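Long-range contacts in peptidase M28 (PDB 3IIB), which probably acts as a zinc-dependent carboxypeptidase or dipeptidase of the M28 family, active as a homodimer: residues E329-A334 with S395-Y400; T138-D143 with I174-D179. All coordinates share one frame; numbering follows the deposited sequence.

Contact 1 (E329-A334 with S395-Y400); sequences ESDFGA and SDYFDY. With ZN (zinc ion), chain C.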
loop_
_atom_site.group_PDB
_atom_site.type_symbol
_atom_site.label_atom_id
_atom_site.label_comp_id
_atom_site.label_asym_id
_atom_site.label_seq_id
_atom_site.Cartn_x
_atom_site.Cartn_y
_atom_site.Cartn_z
ATOM N N GLU A 329 15.519 19.293 -15.739
ATOM C CA GLU A 329 15.207 18.843 -14.381
ATOM C C GLU A 329 14.678 17.413 -14.367
ATOM O O GLU A 329 13.817 17.061 -15.174
ATOM C CB GLU A 329 14.189 19.743 -13.721
ATOM C CG GLU A 329 13.775 19.230 -12.360
ATOM C CD GLU A 329 12.883 20.180 -11.565
ATOM O OE1 GLU A 329 11.892 20.663 -12.145
ATOM O OE2 GLU A 329 13.190 20.437 -10.357
ATOM N N SER A 330 15.185 16.624 -13.426
ATOM C CA SER A 330 14.690 15.266 -13.156
ATOM C C SER A 330 13.646 15.366 -12.025
ATOM O O SER A 330 13.996 15.636 -10.863
ATOM C CB SER A 330 15.814 14.365 -12.721
ATOM O OG SER A 330 15.400 12.993 -12.556
ATOM N N ASP A 331 12.389 15.134 -12.366
ATOM C CA ASP A 331 11.294 15.123 -11.362
ATOM C C ASP A 331 10.127 14.278 -11.888
ATOM O O ASP A 331 8.995 14.732 -11.947
ATOM C CB ASP A 331 10.802 16.520 -11.046
ATOM C CG ASP A 331 9.785 16.521 -9.931
ATOM O OD1 ASP A 331 9.893 15.645 -9.065
ATOM O OD2 ASP A 331 8.921 17.398 -9.888
ATOM N N PHE A 332 10.435 13.052 -12.254
ATOM C CA PHE A 332 9.405 12.061 -12.578
ATOM C C PHE A 332 9.863 10.688 -12.099
ATOM O O PHE A 332 9.721 9.684 -12.794
ATOM C CB PHE A 332 9.080 12.139 -14.063
ATOM C CG PHE A 332 7.764 11.531 -14.442
ATOM C CD1 PHE A 332 6.715 11.430 -13.541
ATOM C CD2 PHE A 332 7.558 11.070 -15.740
ATOM C CE1 PHE A 332 5.534 10.891 -13.920
ATOM C CE2 PHE A 332 6.325 10.553 -16.129
ATOM C CZ PHE A 332 5.322 10.447 -15.219
ATOM N N GLY A 333 10.377 10.667 -10.869
ATOM C CA GLY A 333 10.758 9.430 -10.177
ATOM C C GLY A 333 12.074 8.873 -10.655
ATOM O O GLY A 333 12.995 9.634 -10.929
ATOM N N ALA A 334 12.159 7.540 -10.697
ATOM C CA ALA A 334 13.407 6.816 -11.014
ATOM C C ALA A 334 13.289 5.940 -12.245
ATOM O O ALA A 334 14.253 5.264 -12.585
ATOM C CB ALA A 334 13.869 5.969 -9.824
ATOM N N SER A 395 5.111 4.994 -15.589
ATOM C CA SER A 395 3.907 4.122 -15.541
ATOM C C SER A 395 3.485 3.779 -14.117
ATOM O O SER A 395 2.291 3.685 -13.852
ATOM C CB SER A 395 4.135 2.813 -16.288
ATOM O OG SER A 395 4.309 3.073 -17.664
ATOM N N ASP A 396 4.465 3.580 -13.219
ATOM C CA ASP A 396 4.173 3.236 -11.819
ATOM C C ASP A 396 4.259 4.432 -10.854
ATOM O O ASP A 396 3.959 4.289 -9.680
ATOM C CB ASP A 396 5.075 2.101 -11.327
ATOM C CG ASP A 396 6.539 2.503 -11.205
ATOM O OD1 ASP A 396 6.969 3.474 -11.901
ATOM O OD2 ASP A 396 7.277 1.805 -10.445
ATOM N N TYR A 397 4.624 5.610 -11.355
ATOM C CA TYR A 397 4.950 6.748 -10.485
ATOM C C TYR A 397 3.774 7.172 -9.616
ATOM O O TYR A 397 3.939 7.422 -8.414
ATOM C CB TYR A 397 5.397 7.907 -11.365
ATOM C CG TYR A 397 5.827 9.154 -10.648
ATOM C CD1 TYR A 397 7.072 9.237 -10.043
ATOM C CD2 TYR A 397 4.994 10.271 -10.626
ATOM C CE1 TYR A 397 7.485 10.426 -9.433
ATOM C CE2 TYR A 397 5.385 11.441 -9.971
ATOM C CZ TYR A 397 6.642 11.506 -9.405
ATOM O OH TYR A 397 7.065 12.650 -8.787
ATOM N N PHE A 398 2.594 7.242 -10.206
ATOM C CA PHE A 398 1.409 7.676 -9.463
ATOM C C PHE A 398 0.765 6.597 -8.608
ATOM O O PHE A 398 -0.266 6.843 -7.956
ATOM C CB PHE A 398 0.422 8.398 -10.402
ATOM C CG PHE A 398 0.993 9.692 -10.973
ATOM C CD1 PHE A 398 1.195 10.793 -10.145
ATOM C CD2 PHE A 398 1.412 9.766 -12.267
ATOM C CE1 PHE A 398 1.742 11.948 -10.616
ATOM C CE2 PHE A 398 1.956 10.921 -12.754
ATOM C CZ PHE A 398 2.145 12.025 -11.911
ATOM N N ASP A 399 1.380 5.423 -8.541
ATOM C CA ASP A 399 1.058 4.465 -7.469
ATOM C C ASP A 399 1.585 4.926 -6.110
ATOM O O ASP A 399 1.007 4.565 -5.089
ATOM C CB ASP A 399 1.589 3.088 -7.741
ATOM C CG ASP A 399 0.995 2.450 -8.990
ATOM O OD1 ASP A 399 -0.027 2.934 -9.516
ATOM O OD2 ASP A 399 1.564 1.441 -9.433
ATOM N N TYR A 400 2.663 5.705 -6.100
ATOM C CA TYR A 400 3.336 6.048 -4.842
ATOM C C TYR A 400 3.476 7.525 -4.582
ATOM O O TYR A 400 3.582 7.921 -3.415
ATOM C CB TYR A 400 4.718 5.383 -4.758
ATOM C CG TYR A 400 4.753 3.983 -5.296
ATOM C CD1 TYR A 400 4.045 2.961 -4.672
ATOM C CD2 TYR A 400 5.516 3.671 -6.412
ATOM C CE1 TYR A 400 4.080 1.663 -5.170
ATOM C CE2 TYR A 400 5.540 2.392 -6.916
ATOM C CZ TYR A 400 4.831 1.393 -6.287
ATOM O OH TYR A 400 4.880 0.112 -6.779
HETATM ZN ZN ZN C . 8.225 16.369 -7.922
HETATM O O HOH W 1 9.688 12.890 -9.035
HETATM O O HOH W 2 6.781 15.293 -9.477
HETATM O O HOH W 3 6.652 17.323 -7.288
#

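Contact 2 (T138-D143 with I174-D179); sequences TERHRD and IGTDHD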
loop_
_atom_site.group_PDB
_atom_site.type_symbol
_atom_site.label_atom_id
_atom_site.label_comp_id
_atom_site.label_asym_id
_atom_site.label_seq_id
_atom_site.Cartn_x
_atom_site.Cartn_y
_atom_site.Cartn_z
ATOM N N THR A 138 -7.700 8.267 -12.079
ATOM C CA THR A 138 -6.529 8.692 -12.842
ATOM C C THR A 138 -6.023 7.521 -13.677
ATOM O O THR A 138 -5.717 6.466 -13.141
ATOM C CB THR A 138 -5.451 9.170 -11.874
ATOM O OG1 THR A 138 -5.979 10.263 -11.093
ATOM C CG2 THR A 138 -4.177 9.648 -12.601
ATOM N N GLU A 139 -5.989 7.691 -14.991
ATOM C CA GLU A 139 -5.469 6.675 -15.911
ATOM C C GLU A 139 -3.970 6.544 -15.762
ATOM O O GLU A 139 -3.277 7.515 -15.522
ATOM C CB GLU A 139 -5.782 7.044 -17.363
ATOM C CG GLU A 139 -7.282 7.015 -17.694
ATOM C CD GLU A 139 -7.566 7.471 -19.139
ATOM O OE1 GLU A 139 -6.596 7.693 -19.902
ATOM O OE2 GLU A 139 -8.753 7.626 -19.502
ATOM N N ARG A 140 -3.490 5.320 -15.911
ATOM C CA ARG A 140 -2.057 5.037 -15.917
ATOM C C ARG A 140 -1.475 5.277 -17.308
ATOM O O ARG A 140 -1.972 4.694 -18.286
ATOM C CB ARG A 140 -1.836 3.569 -15.527
ATOM C CG ARG A 140 -0.374 3.182 -15.370
ATOM C CD ARG A 140 -0.192 1.671 -15.086
ATOM N NE ARG A 140 -0.989 1.282 -13.936
ATOM C CZ ARG A 140 -0.657 1.485 -12.665
ATOM N NH1 ARG A 140 0.484 2.016 -12.344
ATOM N NH2 ARG A 140 -1.485 1.108 -11.700
ATOM N N HIS A 141 -0.399 6.062 -17.371
ATOM C CA HIS A 141 0.319 6.364 -18.621
ATOM C C HIS A 141 1.795 6.526 -18.366
ATOM O O HIS A 141 2.223 7.085 -17.352
ATOM C CB HIS A 141 -0.207 7.649 -19.247
ATOM C CG HIS A 141 -1.611 7.545 -19.735
ATOM N ND1 HIS A 141 -1.924 7.010 -20.969
ATOM C CD2 HIS A 141 -2.790 7.894 -19.163
ATOM C CE1 HIS A 141 -3.238 7.029 -21.128
ATOM N NE2 HIS A 141 -3.785 7.566 -20.052
ATOM N N ARG A 142 2.604 6.080 -19.319
ATOM C CA ARG A 142 4.046 6.251 -19.199
ATOM C C ARG A 142 4.453 7.692 -18.993
ATOM O O ARG A 142 5.382 7.978 -18.217
ATOM C CB ARG A 142 4.708 5.723 -20.465
ATOM C CG ARG A 142 6.158 5.866 -20.498
ATOM C CD ARG A 142 6.774 5.007 -21.569
ATOM N NE ARG A 142 6.535 5.527 -22.900
ATOM C CZ ARG A 142 7.233 5.171 -23.983
ATOM N NH1 ARG A 142 8.250 4.325 -23.890
ATOM N NH2 ARG A 142 6.929 5.704 -25.157
ATOM N N ASP A 143 3.748 8.606 -19.659
ATOM C CA ASP A 143 4.078 10.016 -19.600
ATOM C C ASP A 143 3.308 10.776 -18.558
ATOM O O ASP A 143 3.459 11.994 -18.472
ATOM C CB ASP A 143 3.896 10.675 -20.981
ATOM C CG ASP A 143 2.451 10.651 -21.483
ATOM O OD1 ASP A 143 1.514 10.290 -20.727
ATOM O OD2 ASP A 143 2.256 10.988 -22.675
ATOM N N ILE A 174 -5.561 11.292 -6.311
ATOM C CA ILE A 174 -5.059 11.454 -7.657
ATOM C C ILE A 174 -3.895 10.473 -7.827
ATOM O O ILE A 174 -2.716 10.836 -7.761
ATOM C CB ILE A 174 -4.655 12.919 -7.994
ATOM C CG1 ILE A 174 -5.740 13.909 -7.557
ATOM C CG2 ILE A 174 -4.333 13.016 -9.512
ATOM C CD1 ILE A 174 -7.130 13.652 -8.187
ATOM N N GLY A 175 -4.262 9.209 -8.023
ATOM C CA GLY A 175 -3.293 8.106 -7.974
ATOM C C GLY A 175 -3.781 7.011 -8.852
ATOM O O GLY A 175 -4.984 6.899 -9.097
ATOM N N THR A 176 -2.849 6.205 -9.321
ATOM C CA THR A 176 -3.161 5.088 -10.176
ATOM C C THR A 176 -3.190 3.741 -9.432
ATOM O O THR A 176 -3.505 2.700 -10.047
ATOM C CB THR A 176 -2.133 5.011 -11.304
ATOM O OG1 THR A 176 -0.808 5.110 -10.736
ATOM C CG2 THR A 176 -2.341 6.132 -12.291
ATOM N N ASP A 177 -2.871 3.736 -8.144
ATOM C CA ASP A 177 -2.908 2.503 -7.350
ATOM C C ASP A 177 -4.319 2.093 -6.918
ATOM O O ASP A 177 -5.247 2.891 -6.952
ATOM C CB ASP A 177 -2.134 2.754 -6.081
ATOM C CG ASP A 177 -2.738 3.862 -5.274
ATOM O OD1 ASP A 177 -2.576 5.027 -5.718
ATOM O OD2 ASP A 177 -3.402 3.548 -4.246
ATOM N N HIS A 178 -4.466 0.846 -6.451
ATOM C CA HIS A 178 -5.636 0.472 -5.647
ATOM C C HIS A 178 -5.151 0.044 -4.258
ATOM O O HIS A 178 -5.600 -0.949 -3.684
ATOM C CB HIS A 178 -6.512 -0.597 -6.336
ATOM C CG HIS A 178 -5.798 -1.856 -6.690
ATOM N ND1 HIS A 178 -6.050 -3.063 -6.067
ATOM C CD2 HIS A 178 -4.885 -2.122 -7.655
ATOM C CE1 HIS A 178 -5.283 -3.999 -6.590
ATOM N NE2 HIS A 178 -4.574 -3.459 -7.565
ATOM N N ASP A 179 -4.194 0.805 -3.727
ATOM C CA ASP A 179 -3.764 0.627 -2.341
ATOM C C ASP A 179 -4.520 1.555 -1.401
ATOM O O ASP A 179 -5.064 2.590 -1.805
ATOM C CB ASP A 179 -2.289 0.899 -2.228
ATOM C CG ASP A 179 -1.449 -0.103 -2.951
ATOM O OD1 ASP A 179 -1.748 -1.330 -2.859
ATOM O OD2 ASP A 179 -0.492 0.337 -3.643
HETATM O O HOH W 4 -7.595 6.392 -9.754
#

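Contact 1 (E329-A334 with S395-Y400)
Gly333 and Tyr397 bring the two loops closest, their CA atoms 6.4 Å apart, the first loop following strand 324-329 and the second following strand 387-392. Tyr397 sends its CB toward the other loop, and its ring meets Phe332 and Gly333. The edge of Phe332 meets the face of Tyr397, with centroids 4.9 Å apart and planes inclined at 67°, which defines a T-shaped pair. Its closest approach, Phe332 CE1 to Tyr397 CD2, is 3.4 Å, and CD1 of Phe332 lies over the tyrosine face, offset toward the rim. The CB of Phe332 does not head for Tyr397; CG, anti to the backbone N (chi1 -161°), starts the ring back toward it. The same CE1 edge also reaches Phe398 CE2, while Phe398 stacks on Tyr147. At Gly333 the backbone N approaches Tyr397 CE1 to 3.2 Å, and a CB there would clash with CD1 of that ring. This aromatic cluster borders the two-zinc centre of the M28 peptidases: Asp331 grips one zinc ion through both oxygens, OD1 at 2.1 Å and OD2 at 2.3 Å, and His257 and Asp269 bind the same ion, Asp269 being shared with the second zinc. Water 1 links Tyr397 OH (2.6 Å), Asp331 OD1 (2.8 Å) and the N-H of Gly333, which donates to it. Water 2, itself a zinc ligand, also pairs with Tyr397 OH.

Contact 2 (T138-D143 with I174-D179)
Thr138 and Thr176 mark the closest backbone approach, CA to CA 5.6 Å, between two irregular segments that follow the parallel strands 131-134 and 168-172. Water 4 spans them, accepting from Thr138 N at 3.0 Å and lying 2.7 Å from Gly175 O. Thr176 directs CG2 at the other backbone, 3.5 Å from Thr138 O and 3.6 Å from Glu139 O, and its methyl also meets that of Thr138. With chi1 at 48°, its OG1 sits between the backbone N and the carbonyl carbon and bonds to Asp399. Arg140 crosses Thr176 at about a right angle, and one guanidinium face lies over Thr176 CB, offset toward the rim; NH2 is 3.1 Å from Thr176 O, but the poor angle excludes a hydrogen bond, and NH1 instead serves Ser395 O and Asp399. Thr138 OG1 also touches Ile174 CG2 at 3.6 Å while bonding to Thr150. An alanine in place of Thr176 would probably leave Asp399 without its hydroxyl partner and open a gap beside the carbonyls of Thr138 and Glu139. Directly, then, the segments meet by van der Waals packing and one water bridge, and the polar ends of both threonines and Arg140 are satisfied by neighbouring parts of the chain.

How the contacts relate
From the N terminus, contact 2 comes first: strand 131-134 leads into 138-143, helix 145-163 and strand 168-172 follow, and 174-179, just past this beta-alpha-beta unit, returns to 138-143 and closes the loop. Contact 1 opens only later, at 329-334 beyond strand 324-329, and closes at 395-400 after strand 337-343, helix 346-355 and strand 387-392; the two loops are therefore in series, neither nested nor crossed. In space they touch. Besides the polar side-chain bonds, backbone hydrogen bonds pair Thr176 with Phe398 and Arg142 with Gly394, and Phe332 packs on the backbone of Arg142. The 395-400 loop thus joins the zinc-site side to both segments of contact 2, where His178 and Asp179 bond to the second subunit.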